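Local coordinates for AlkZ (Streptomyces sahachiroi, PDB 5UUJ), which belongs to the AlkZ-like family of DNA glycosylases, a group classed with the helix-turn-helix proteins, at residues R36-Q41 with I212-G217; T76-M79 with L85-P88; L338-F343 with E347-K352. All blocks are in the same frame, centred on the assembly; numbering follows the deposited sequence.

Contact 1 of 3, residues R36-Q41 with I212-G217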
loop_
_atom_site.group_PDB
_atom_site.type_symbol
_atom_site.label_atom_id
_atom_site.label_comp_id
_atom_site.label_asym_id
_atom_site.label_seq_id
_atom_site.Cartn_x
_atom_site.Cartn_y
_atom_site.Cartn_z
ATOM N N ARG A 36 8.758 -1.283 -5.613
ATOM C CA ARG A 36 8.645 -2.737 -5.612
ATOM C C ARG A 36 7.352 -3.213 -4.943
ATOM O O ARG A 36 6.706 -4.142 -5.423
ATOM C CB ARG A 36 9.864 -3.350 -4.910
ATOM C CG ARG A 36 9.831 -4.862 -4.738
ATOM C CD ARG A 36 9.704 -5.615 -6.065
ATOM N NE ARG A 36 10.826 -5.384 -6.974
ATOM C CZ ARG A 36 11.980 -6.048 -6.939
ATOM N NH1 ARG A 36 12.196 -6.993 -6.034
ATOM N NH2 ARG A 36 12.928 -5.762 -7.817
ATOM N N LEU A 37 6.976 -2.575 -3.840
ATOM C CA LEU A 37 5.829 -3.031 -3.060
ATOM C C LEU A 37 4.483 -2.543 -3.599
ATOM O O LEU A 37 3.447 -2.808 -2.992
ATOM C CB LEU A 37 5.979 -2.591 -1.603
ATOM C CG LEU A 37 7.145 -3.187 -0.812
ATOM C CD1 LEU A 37 7.105 -2.689 0.624
ATOM C CD2 LEU A 37 7.129 -4.704 -0.848
ATOM N N CYS A 38 4.498 -1.852 -4.737
ATOM C CA CYS A 38 3.283 -1.276 -5.316
ATOM C C CYS A 38 2.633 -0.301 -4.342
ATOM O O CYS A 38 1.418 -0.313 -4.144
ATOM C CB CYS A 38 2.284 -2.371 -5.697
ATOM S SG CYS A 38 2.982 -3.693 -6.706
ATOM N N GLY A 39 3.464 0.540 -3.736
ATOM C CA GLY A 39 3.010 1.504 -2.757
ATOM C C GLY A 39 3.175 1.005 -1.335
ATOM O O GLY A 39 3.330 -0.191 -1.093
ATOM N N VAL A 40 3.162 1.946 -0.399
ATOM C CA VAL A 40 3.200 1.649 1.027
ATOM C C VAL A 40 2.136 2.497 1.710
ATOM O O VAL A 40 2.085 3.710 1.500
ATOM C CB VAL A 40 4.588 1.946 1.642
ATOM C CG1 VAL A 40 4.566 1.761 3.165
ATOM C CG2 VAL A 40 5.653 1.071 1.009
ATOM N N GLN A 41 1.282 1.860 2.507
ATOM C CA GLN A 41 0.255 2.590 3.242
ATOM C C GLN A 41 0.924 3.566 4.194
ATOM O O GLN A 41 1.820 3.189 4.948
ATOM C CB GLN A 41 -0.671 1.640 4.009
ATOM C CG GLN A 41 -2.065 1.523 3.386
ATOM C CD GLN A 41 -3.174 1.146 4.367
ATOM O OE1 GLN A 41 -4.118 0.446 3.997
ATOM N NE2 GLN A 41 -3.083 1.629 5.606
ATOM N N ILE A 212 -0.998 -5.124 -12.826
ATOM C CA ILE A 212 -1.027 -6.559 -12.565
ATOM C C ILE A 212 0.395 -7.111 -12.489
ATOM O O ILE A 212 0.713 -7.895 -11.593
ATOM C CB ILE A 212 -1.836 -7.311 -13.648
ATOM C CG1 ILE A 212 -3.316 -6.939 -13.536
ATOM C CG2 ILE A 212 -1.681 -8.826 -13.505
ATOM C CD1 ILE A 212 -4.159 -7.375 -14.715
ATOM N N LYS A 213 1.245 -6.691 -13.424
ATOM C CA LYS A 213 2.649 -7.093 -13.426
ATOM C C LYS A 213 3.333 -6.715 -12.120
ATOM O O LYS A 213 4.008 -7.537 -11.501
ATOM C CB LYS A 213 3.406 -6.447 -14.589
ATOM C CG LYS A 213 3.700 -7.379 -15.751
ATOM C CD LYS A 213 4.787 -6.818 -16.669
ATOM C CE LYS A 213 6.149 -6.777 -15.975
ATOM N NZ LYS A 213 7.264 -6.445 -16.905
ATOM N N ALA A 214 3.163 -5.459 -11.719
ATOM C CA ALA A 214 3.770 -4.954 -10.495
ATOM C C ALA A 214 3.259 -5.717 -9.276
ATOM O O ALA A 214 4.033 -6.071 -8.387
ATOM C CB ALA A 214 3.496 -3.466 -10.341
ATOM N N TYR A 215 1.955 -5.974 -9.242
ATOM C CA TYR A 215 1.353 -6.679 -8.119
ATOM C C TYR A 215 1.888 -8.106 -7.991
ATOM O O TYR A 215 2.341 -8.513 -6.921
ATOM C CB TYR A 215 -0.172 -6.713 -8.252
ATOM C CG TYR A 215 -0.830 -7.471 -7.124
ATOM C CD1 TYR A 215 -1.049 -6.868 -5.892
ATOM C CD2 TYR A 215 -1.209 -8.795 -7.282
ATOM C CE1 TYR A 215 -1.635 -7.562 -4.852
ATOM C CE2 TYR A 215 -1.799 -9.498 -6.249
ATOM C CZ TYR A 215 -2.006 -8.877 -5.036
ATOM O OH TYR A 215 -2.589 -9.577 -4.008
ATOM N N LEU A 216 1.834 -8.860 -9.083
ATOM C CA LEU A 216 2.279 -10.251 -9.074
ATOM C C LEU A 216 3.779 -10.362 -8.814
ATOM O O LEU A 216 4.257 -11.386 -8.325
ATOM C CB LEU A 216 1.936 -10.932 -10.400
ATOM C CG LEU A 216 0.450 -11.121 -10.713
ATOM C CD1 LEU A 216 0.294 -11.792 -12.066
ATOM C CD2 LEU A 216 -0.259 -11.930 -9.630
ATOM N N GLY A 217 4.513 -9.302 -9.136
ATOM C CA GLY A 217 5.951 -9.285 -8.948
ATOM C C GLY A 217 6.371 -9.208 -7.491
ATOM O O GLY A 217 7.539 -9.423 -7.170
HETATM O O HOH W 1 6.429 -5.071 -7.918
#
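A214 O accepts from a water and, weakly, from a backbone N-H of its own helix, while a cysteine sulfur packs over its carbonyl. The bridging water donates to A214 O at 2.6 Å and to R36 O at 2.7 Å, and so links two acceptors that could not bond to each other directly. From within the helix, G217 N reaches back to A214 O at 3.4 Å, a weak bond. C38 SG lies 3.1 Å from A214 O. Standing above the plane of the peptide between A214 and Y215, C38 SG is about as far from A214 C (3.3 Å), while A214 CB brushes C38 SG at 3.7 Å. The sulfur comes here from a Schellman motif: C38 is the residue at which helix 30-36 breaks off, with phi at +59°, and its CB is aimed at helix 204-219. A chi1 of -51° then swings the sulfur over the A214 carbonyl. Y94 of helix 91-100 covers both C38 and A214, and W230 touches C38 as well. R19 ties the two sides again, its backbone O taking R36 NH1 and its NE giving to G217 O. Y215 OH bonds to G293 O.

Contact 2 of 3, residues T76-M79 with L85-P88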
loop_
_atom_site.group_PDB
_atom_site.type_symbol
_atom_site.label_atom_id
_atom_site.label_comp_id
_atom_site.label_asym_id
_atom_site.label_seq_id
_atom_site.Cartn_x
_atom_site.Cartn_y
_atom_site.Cartn_z
ATOM N N THR A 76 -0.347 10.297 -1.821
ATOM C CA THR A 76 -1.686 10.520 -2.336
ATOM C C THR A 76 -2.562 9.306 -2.055
ATOM O O THR A 76 -2.086 8.276 -1.575
ATOM C CB THR A 76 -1.664 10.818 -3.853
ATOM O OG1 THR A 76 -2.946 11.301 -4.270
ATOM C CG2 THR A 76 -1.293 9.572 -4.661
ATOM N N TRP A 77 -3.849 9.438 -2.350
ATOM C CA TRP A 77 -4.801 8.360 -2.129
ATOM C C TRP A 77 -4.851 7.463 -3.355
ATOM O O TRP A 77 -5.033 7.941 -4.472
ATOM C CB TRP A 77 -6.181 8.931 -1.803
ATOM C CG TRP A 77 -6.191 9.674 -0.509
ATOM C CD1 TRP A 77 -6.652 9.219 0.691
ATOM C CD2 TRP A 77 -5.695 10.997 -0.273
ATOM N NE1 TRP A 77 -6.482 10.179 1.659
ATOM C CE2 TRP A 77 -5.897 11.282 1.093
ATOM C CE3 TRP A 77 -5.104 11.972 -1.086
ATOM C CZ2 TRP A 77 -5.534 12.499 1.665
ATOM C CZ3 TRP A 77 -4.742 13.180 -0.516
ATOM C CH2 TRP A 77 -4.958 13.433 0.847
ATOM N N ALA A 78 -4.668 6.166 -3.132
ATOM C CA ALA A 78 -4.618 5.191 -4.210
ATOM C C ALA A 78 -5.477 3.970 -3.868
ATOM O O ALA A 78 -6.701 4.087 -3.750
ATOM C CB ALA A 78 -3.173 4.786 -4.488
HETATM N N MSE A 79 -4.845 2.808 -3.701
HETATM C CA MSE A 79 -5.576 1.552 -3.526
HETATM C C MSE A 79 -6.526 1.583 -2.334
HETATM O O MSE A 79 -6.149 1.993 -1.234
HETATM C CB MSE A 79 -4.605 0.383 -3.367
HETATM C CG MSE A 79 -4.122 -0.197 -4.688
HETATM SE SE MSE A 79 -3.029 1.050 -5.726
HETATM C CE MSE A 79 -1.583 1.248 -4.425
ATOM N N LEU A 85 2.261 5.998 -0.146
ATOM C CA LEU A 85 3.482 6.459 -0.793
ATOM C C LEU A 85 3.561 5.796 -2.162
ATOM O O LEU A 85 3.271 4.608 -2.291
ATOM C CB LEU A 85 4.724 6.115 0.035
ATOM C CG LEU A 85 5.063 7.009 1.230
ATOM C CD1 LEU A 85 6.073 6.323 2.129
ATOM C CD2 LEU A 85 5.605 8.353 0.766
ATOM N N LEU A 86 3.931 6.568 -3.181
ATOM C CA LEU A 86 4.145 6.036 -4.525
ATOM C C LEU A 86 5.302 6.755 -5.204
ATOM O O LEU A 86 5.611 7.900 -4.872
ATOM C CB LEU A 86 2.883 6.186 -5.381
ATOM C CG LEU A 86 1.634 5.415 -4.947
ATOM C CD1 LEU A 86 0.419 5.924 -5.701
ATOM C CD2 LEU A 86 1.810 3.928 -5.178
ATOM N N ARG A 87 5.942 6.080 -6.153
ATOM C CA ARG A 87 6.889 6.745 -7.039
ATOM C C ARG A 87 6.080 7.555 -8.044
ATOM O O ARG A 87 5.206 6.997 -8.706
ATOM C CB ARG A 87 7.787 5.742 -7.766
ATOM C CG ARG A 87 8.777 5.015 -6.874
ATOM C CD ARG A 87 9.836 4.303 -7.702
ATOM N NE ARG A 87 10.719 5.250 -8.385
ATOM C CZ ARG A 87 11.238 5.068 -9.598
ATOM N NH1 ARG A 87 10.970 3.970 -10.296
ATOM N NH2 ARG A 87 12.028 5.995 -10.122
ATOM N N PRO A 88 6.350 8.870 -8.155
ATOM C CA PRO A 88 5.540 9.705 -9.051
ATOM C C PRO A 88 5.490 9.182 -10.486
ATOM O O PRO A 88 4.435 9.256 -11.115
ATOM C CB PRO A 88 6.240 11.069 -8.994
ATOM C CG PRO A 88 6.962 11.076 -7.705
ATOM C CD PRO A 88 7.378 9.661 -7.454
#
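L86 spreads its two methyls over the end of the neighbouring strand: L86 CD1 lies 4.0 Å from A78 CB and 4.2 Å from T76 CG2, and L86 CD2 comes within 4.4 Å of the CE methyl of M79. All of this is apolar contact among buried side chains. T76 and L86 meet at a slant, methyl against methyl. The T76 torsion decides which branch does the meeting: with OG1 swung anti to the backbone N (chi1 -168°), CG2 is left for L86 and the hydroxyl goes to L175 O, a weak hydrogen bond. M79, a selenomethionine, bends along its chain, with chi2 at 66° and chi3 at 62°, and the fold carries CE back to L86 although its CB does not start out toward that leucine. The two strands, 74-77 and 83-86, form an antiparallel beta hairpin. Its backbone bonds pair T76 with H84 and L86 with M74, so L86 reaches diagonally along the hairpin to A78 and M79, where the first strand has already ended. Helix 162-172 packs on T76 and W77 and gives W171 NE1 to A78 O, helix 224-232 supplies W230 and L231 against M79, and L85, pointing to the other face of the sheet, meets V64 and V68 of helix 62-69 while its backbone bonds to V40 of strand 40-41.

Contact 3 of 3, residues L338-F343 with E347-K352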
loop_
_atom_site.group_PDB
_atom_site.type_symbol
_atom_site.label_atom_id
_atom_site.label_comp_id
_atom_site.label_asym_id
_atom_site.label_seq_id
_atom_site.Cartn_x
_atom_site.Cartn_y
_atom_site.Cartn_z
ATOM N N LEU A 338 10.497 -4.528 23.309
ATOM C CA LEU A 338 9.731 -5.201 22.268
ATOM C C LEU A 338 8.982 -6.372 22.890
ATOM O O LEU A 338 9.572 -7.403 23.211
ATOM C CB LEU A 338 10.643 -5.669 21.128
ATOM C CG LEU A 338 9.946 -5.854 19.773
ATOM C CD1 LEU A 338 10.941 -5.716 18.632
ATOM C CD2 LEU A 338 9.228 -7.194 19.691
ATOM N N VAL A 339 7.678 -6.188 23.077
ATOM C CA VAL A 339 6.829 -7.197 23.690
ATOM C C VAL A 339 6.178 -8.057 22.616
ATOM O O VAL A 339 5.370 -7.568 21.828
ATOM C CB VAL A 339 5.736 -6.554 24.568
ATOM C CG1 VAL A 339 4.891 -7.622 25.245
ATOM C CG2 VAL A 339 6.364 -5.643 25.609
ATOM N N VAL A 340 6.536 -9.338 22.597
ATOM C CA VAL A 340 5.991 -10.286 21.633
ATOM C C VAL A 340 4.874 -11.107 22.267
ATOM O O VAL A 340 5.048 -11.673 23.345
ATOM C CB VAL A 340 7.082 -11.240 21.099
ATOM C CG1 VAL A 340 6.483 -12.251 20.129
ATOM C CG2 VAL A 340 8.191 -10.453 20.423
ATOM N N THR A 341 3.734 -11.164 21.586
ATOM C CA THR A 341 2.596 -11.962 22.029
ATOM C C THR A 341 2.240 -12.999 20.963
ATOM O O THR A 341 1.467 -12.709 20.049
ATOM C CB THR A 341 1.361 -11.086 22.318
ATOM O OG1 THR A 341 1.720 -10.013 23.197
ATOM C CG2 THR A 341 0.249 -11.912 22.955
ATOM N N PRO A 342 2.817 -14.208 21.060
ATOM C CA PRO A 342 2.445 -15.248 20.096
ATOM C C PRO A 342 1.016 -15.727 20.297
ATOM O O PRO A 342 0.464 -15.570 21.386
ATOM C CB PRO A 342 3.441 -16.374 20.389
ATOM C CG PRO A 342 3.830 -16.171 21.805
ATOM C CD PRO A 342 3.832 -14.686 22.014
ATOM N N PHE A 343 0.425 -16.296 19.255
ATOM C CA PHE A 343 -0.883 -16.918 19.374
ATOM C C PHE A 343 -0.772 -18.152 20.269
ATOM O O PHE A 343 0.319 -18.699 20.433
ATOM C CB PHE A 343 -1.429 -17.301 17.995
ATOM C CG PHE A 343 -1.522 -16.147 17.037
ATOM C CD1 PHE A 343 -1.807 -14.867 17.490
ATOM C CD2 PHE A 343 -1.325 -16.342 15.680
ATOM C CE1 PHE A 343 -1.894 -13.805 16.606
ATOM C CE2 PHE A 343 -1.411 -15.284 14.791
ATOM C CZ PHE A 343 -1.695 -14.014 15.255
ATOM N N GLU A 347 4.246 -22.242 17.850
ATOM C CA GLU A 347 5.436 -22.959 18.291
ATOM C C GLU A 347 6.357 -22.040 19.087
ATOM O O GLU A 347 6.363 -20.830 18.873
ATOM C CB GLU A 347 6.181 -23.530 17.085
ATOM C CG GLU A 347 7.065 -24.722 17.403
ATOM C CD GLU A 347 8.031 -25.044 16.276
ATOM O OE1 GLU A 347 7.572 -25.492 15.204
ATOM O OE2 GLU A 347 9.250 -24.843 16.460
ATOM N N ARG A 348 7.136 -22.615 20.000
ATOM C CA ARG A 348 8.070 -21.832 20.807
ATOM C C ARG A 348 9.050 -21.066 19.923
ATOM O O ARG A 348 9.786 -21.661 19.138
ATOM C CB ARG A 348 8.839 -22.735 21.773
ATOM C CG ARG A 348 8.557 -22.456 23.240
ATOM C CD ARG A 348 9.365 -23.380 24.139
ATOM N NE ARG A 348 9.048 -23.200 25.555
ATOM C CZ ARG A 348 9.576 -23.925 26.540
ATOM N NH1 ARG A 348 10.451 -24.887 26.272
ATOM N NH2 ARG A 348 9.228 -23.689 27.798
ATOM N N LEU A 349 9.052 -19.744 20.059
ATOM C CA LEU A 349 9.918 -18.890 19.254
ATOM C C LEU A 349 11.344 -18.890 19.809
ATOM O O LEU A 349 11.541 -18.591 20.986
ATOM C CB LEU A 349 9.374 -17.462 19.216
ATOM C CG LEU A 349 7.898 -17.316 18.831
ATOM C CD1 LEU A 349 7.471 -15.859 18.882
ATOM C CD2 LEU A 349 7.634 -17.899 17.452
ATOM N N PRO A 350 12.342 -19.229 18.970
ATOM C CA PRO A 350 13.730 -19.199 19.453
ATOM C C PRO A 350 14.140 -17.806 19.926
ATOM O O PRO A 350 14.167 -16.873 19.127
ATOM C CB PRO A 350 14.546 -19.626 18.227
ATOM C CG PRO A 350 13.588 -20.354 17.358
ATOM C CD PRO A 350 12.260 -19.701 17.576
ATOM N N VAL A 351 14.466 -17.680 21.208
ATOM C CA VAL A 351 14.677 -16.372 21.820
ATOM C C VAL A 351 15.799 -15.579 21.147
ATOM O O VAL A 351 15.720 -14.357 21.033
ATOM C CB VAL A 351 14.987 -16.510 23.329
ATOM C CG1 VAL A 351 16.329 -17.200 23.558
ATOM C CG2 VAL A 351 14.954 -15.149 24.009
ATOM N N LYS A 352 16.833 -16.270 20.687
ATOM C CA LYS A 352 17.981 -15.592 20.100
ATOM C C LYS A 352 17.648 -15.045 18.716
ATOM O O LYS A 352 18.132 -13.981 18.331
ATOM C CB LYS A 352 19.179 -16.540 20.037
ATOM C CG LYS A 352 19.770 -16.840 21.411
ATOM C CD LYS A 352 20.951 -17.793 21.338
ATOM C CE LYS A 352 21.606 -17.956 22.703
ATOM N NZ LYS A 352 22.748 -18.915 22.677
#
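The pyrrolidine ring of P342 has the CD1 methyl of L349 over one of its faces, displaced toward the CB corner, where P342 CB and L349 CD1 are 4.3 Å apart. I374 of strand 372-374 also touches this proline. The aromatic ring of F343, next in the chain, takes no part in meeting L349 and stacks instead on H306. The setting is a beta-alpha-beta unit: strand 337-342 runs out, the chain turns back through 347-350, helix 351-365 follows, and strand 372-374 lies parallel to the first strand and beside it. V340 is hydrogen-bonded through its backbone to R373 of that strand and to V375 just after it. V340 and P342, two residues apart in the strand, put their CB atoms out on the same face, toward the returning chain; T341 between them points the other way, to V330 of strand 326-334. L349 comes down to meet the pair just before the helix starts, with P350 at its N-cap. Its side chain is extended at the end (chi2 178°), so CD1 is the atom carried farthest from the backbone, and it does all of the close touching. V354, in the first turns of helix 351-365, packs on both V340 and L349 and continues the apolar seam from the turn into the helix. The seam is narrow: only 91 Å² is buried between the two segments, and the neighbours of L349 on the second segment, E347, R348 and P350, are exposed. V340 and L349 meet tip to tip; with V340 CG1 anti to its backbone N (chi1 178°), that branch is the one in contact, V340 CG1 to L349 CD1 at 3.9 Å.

Overall arrangement
Contacts 1 and 2 form one continuous region near the centre of the molecule, each about 8 Å from it, with their own centres 11 Å apart. Strand 40-41 edges the sheet next to strand 83-86, and V40 O lies 2.8 Å from L85 N, probably a hydrogen bond. G39 CA packs on L86 CD2 at 3.6 Å and C38 O on M79 CE at 3.4 Å, so the turn at 38-39 lies against the L86 and M79 side chains. W230 of helix 224-232 touches both C38 and M79. Contact 3 stands apart in a different sheet: its centre is about 30 Å from that of contact 1 and 34 Å from that of contact 2, with nearest atoms about 18 and 21 Å away.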